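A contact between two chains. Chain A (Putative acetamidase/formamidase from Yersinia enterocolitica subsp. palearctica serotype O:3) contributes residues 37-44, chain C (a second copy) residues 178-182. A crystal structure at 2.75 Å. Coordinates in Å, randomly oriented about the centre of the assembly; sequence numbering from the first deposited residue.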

# COMPACT_ATOMS: atom_id res chain seq x y z
N HIS A 37 12.84 -26.19 12.88
CA HIS A 37 11.44 -25.78 12.73
C HIS A 37 11.19 -24.71 11.70
O HIS A 37 12.01 -23.83 11.47
CB HIS A 37 10.87 -25.30 14.07
CG HIS A 37 11.01 -26.28 15.18
ND1 HIS A 37 11.94 -26.12 16.17
CD2 HIS A 37 10.39 -27.46 15.43
CE1 HIS A 37 11.87 -27.14 17.01
NE2 HIS A 37 10.94 -27.97 16.58
N TYR A 38 10.01 -24.82 11.09
CA TYR A 38 9.53 -23.89 10.07
C TYR A 38 8.37 -23.02 10.60
O TYR A 38 7.75 -22.29 9.83
CB TYR A 38 9.16 -24.65 8.79
CG TYR A 38 10.38 -25.17 8.08
CD1 TYR A 38 11.05 -24.37 7.15
CD2 TYR A 38 10.88 -26.45 8.35
CE1 TYR A 38 12.18 -24.83 6.50
CE2 TYR A 38 12.02 -26.91 7.70
CZ TYR A 38 12.66 -26.09 6.77
OH TYR A 38 13.78 -26.52 6.10
N THR A 39 8.08 -23.14 11.90
CA THR A 39 7.06 -22.31 12.56
C THR A 39 7.63 -21.95 13.94
O THR A 39 8.27 -22.78 14.59
CB THR A 39 5.66 -22.97 12.62
OG1 THR A 39 4.70 -22.00 13.05
CG2 THR A 39 5.63 -24.16 13.55
N ILE A 40 7.40 -20.71 14.35
CA ILE A 40 7.91 -20.17 15.61
C ILE A 40 6.76 -19.89 16.58
O ILE A 40 5.97 -18.97 16.37
CB ILE A 40 8.71 -18.89 15.30
CG1 ILE A 40 9.92 -19.28 14.46
CG2 ILE A 40 9.11 -18.18 16.59
CD1 ILE A 40 10.61 -18.11 13.77
N GLY A 41 6.69 -20.69 17.63
CA GLY A 41 5.62 -20.58 18.63
C GLY A 41 5.91 -21.34 19.91
O GLY A 41 7.03 -21.79 20.13
N PRO A 42 4.89 -21.48 20.77
CA PRO A 42 5.02 -22.15 22.06
C PRO A 42 4.76 -23.66 22.07
O PRO A 42 4.75 -24.26 23.14
CB PRO A 42 3.94 -21.45 22.89
CG PRO A 42 2.85 -21.19 21.91
CD PRO A 42 3.55 -20.88 20.60
N TYR A 43 4.58 -24.28 20.90
CA TYR A 43 4.27 -25.72 20.85
C TYR A 43 5.45 -26.65 20.57
O TYR A 43 5.34 -27.85 20.73
CB TYR A 43 3.16 -25.92 19.81
CG TYR A 43 2.02 -24.94 20.01
CD1 TYR A 43 1.09 -25.14 21.03
CD2 TYR A 43 1.89 -23.81 19.21
CE1 TYR A 43 0.05 -24.24 21.24
CE2 TYR A 43 0.85 -22.91 19.41
CZ TYR A 43 -0.07 -23.13 20.42
OH TYR A 43 -1.10 -22.26 20.64
N SER A 44 6.59 -26.09 20.17
CA SER A 44 7.79 -26.88 19.89
C SER A 44 8.40 -27.35 21.21
O SER A 44 8.35 -26.62 22.21
CB SER A 44 8.86 -26.01 19.21
OG SER A 44 8.33 -24.92 18.46
N GLU C 178 -1.25 -25.89 8.19
CA GLU C 178 -0.53 -27.14 8.38
C GLU C 178 0.22 -27.18 9.71
O GLU C 178 0.05 -28.11 10.48
CB GLU C 178 0.43 -27.39 7.22
CG GLU C 178 1.11 -28.75 7.27
CD GLU C 178 2.02 -28.99 6.08
OE1 GLU C 178 2.84 -29.94 6.17
OE2 GLU C 178 1.96 -28.24 5.08
N ILE C 179 1.03 -26.16 9.96
CA ILE C 179 1.84 -26.06 11.19
C ILE C 179 1.68 -24.75 11.95
O ILE C 179 1.98 -24.70 13.13
CB ILE C 179 3.35 -26.32 10.94
CG1 ILE C 179 3.95 -25.24 10.01
CG2 ILE C 179 3.55 -27.71 10.36
CD1 ILE C 179 5.44 -25.37 9.76
N ASP C 180 1.24 -23.68 11.27
CA ASP C 180 1.05 -22.39 11.94
C ASP C 180 -0.24 -22.35 12.75
O ASP C 180 -1.12 -23.17 12.56
CB ASP C 180 1.01 -21.25 10.92
CG ASP C 180 2.37 -20.95 10.31
OD1 ASP C 180 3.37 -21.65 10.61
OD2 ASP C 180 2.44 -19.96 9.54
N SER C 181 -0.31 -21.38 13.65
CA SER C 181 -1.50 -21.14 14.46
C SER C 181 -1.69 -19.62 14.38
O SER C 181 -0.94 -18.86 14.98
CB SER C 181 -1.33 -21.64 15.89
OG SER C 181 -2.58 -21.65 16.57
N ILE C 182 -2.69 -19.22 13.59
CA ILE C 182 -3.00 -17.81 13.32
C ILE C 182 -4.06 -17.28 14.27
O ILE C 182 -5.04 -17.96 14.52
CB ILE C 182 -3.47 -17.68 11.85
CG1 ILE C 182 -2.37 -18.19 10.91
CG2 ILE C 182 -3.79 -16.23 11.51
CD1 ILE C 182 -2.76 -18.29 9.43

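This is a small contact between two copies of the same protein, burying 214 Å² summed over both sides. Thr A39 and Ile C179 contribute the most area. In chain A, a short strand covers Thr A39 and Ile A40, and the residues around it are loop or turn. Residues 178 to 181 of chain C form no regular helix or strand. The backbones come nearest at Thr A39 and Asp C180, where CA of Thr A39 lies 6.0 Å from CA of Asp C180. No backbone hydrogen bond joins the two stretches, so side chains carry the contact.

One hydrogen bond crosses the contact. Thr A39 OG1 donates to Asp C180 OD1 over 2.8 Å. The pairing suits both groups: a hydroxyl has a proton to give, and a carboxylate oxygen accepts it readily. Thr A39 points its CA-to-CB bond toward chain C and adopts the t rotamer. Asp C180 starts sideways, but with chi1 in the m well its carboxylate comes nearer to chain A. The bond therefore depends on the reach of the aspartate side chain as well as on the direction of the threonine. Thr A39 OG1 also has a hydrogen-bond partner elsewhere in the structure.

The apolar part centres on Ile C179. Its CA-to-CB bond points toward chain A, and its p, t conformation extends CD1 to the backbone and side chains of Tyr A38 and Thr A39. Ile C179 CD1 is 3.8 Å from Tyr A38 C and 3.9 Å from Tyr A38 CB. It also lies 3.7 Å from Thr A39 CB. These are van der Waals distances, and one methyl group serves all three. The aromatic ring of Tyr A38 takes little part, because the end of that side chain leads away from chain C. Thr A39 adds a second touch through its methyl, with Thr A39 CG2 3.7 Å from Ile C179 O. This is packing against a carbonyl oxygen. Thr A39 thus meets both Asp C180, through the hydrogen bond, and Ile C179, through van der Waals packing.

A looser contact lies further along both chains. Tyr A43 and Ser C181 both point their CA-to-CB bonds toward the other stretch. Tyr A43 CE2 stands 4.3 Å from Ser C181 CB, which meets the ring obliquely. The polar ends do not pair with each other: Tyr A43 OH and Ser C181 OG are both hydrogen-bonded elsewhere in the structure.

Ile A40 points away from chain C and makes no contact.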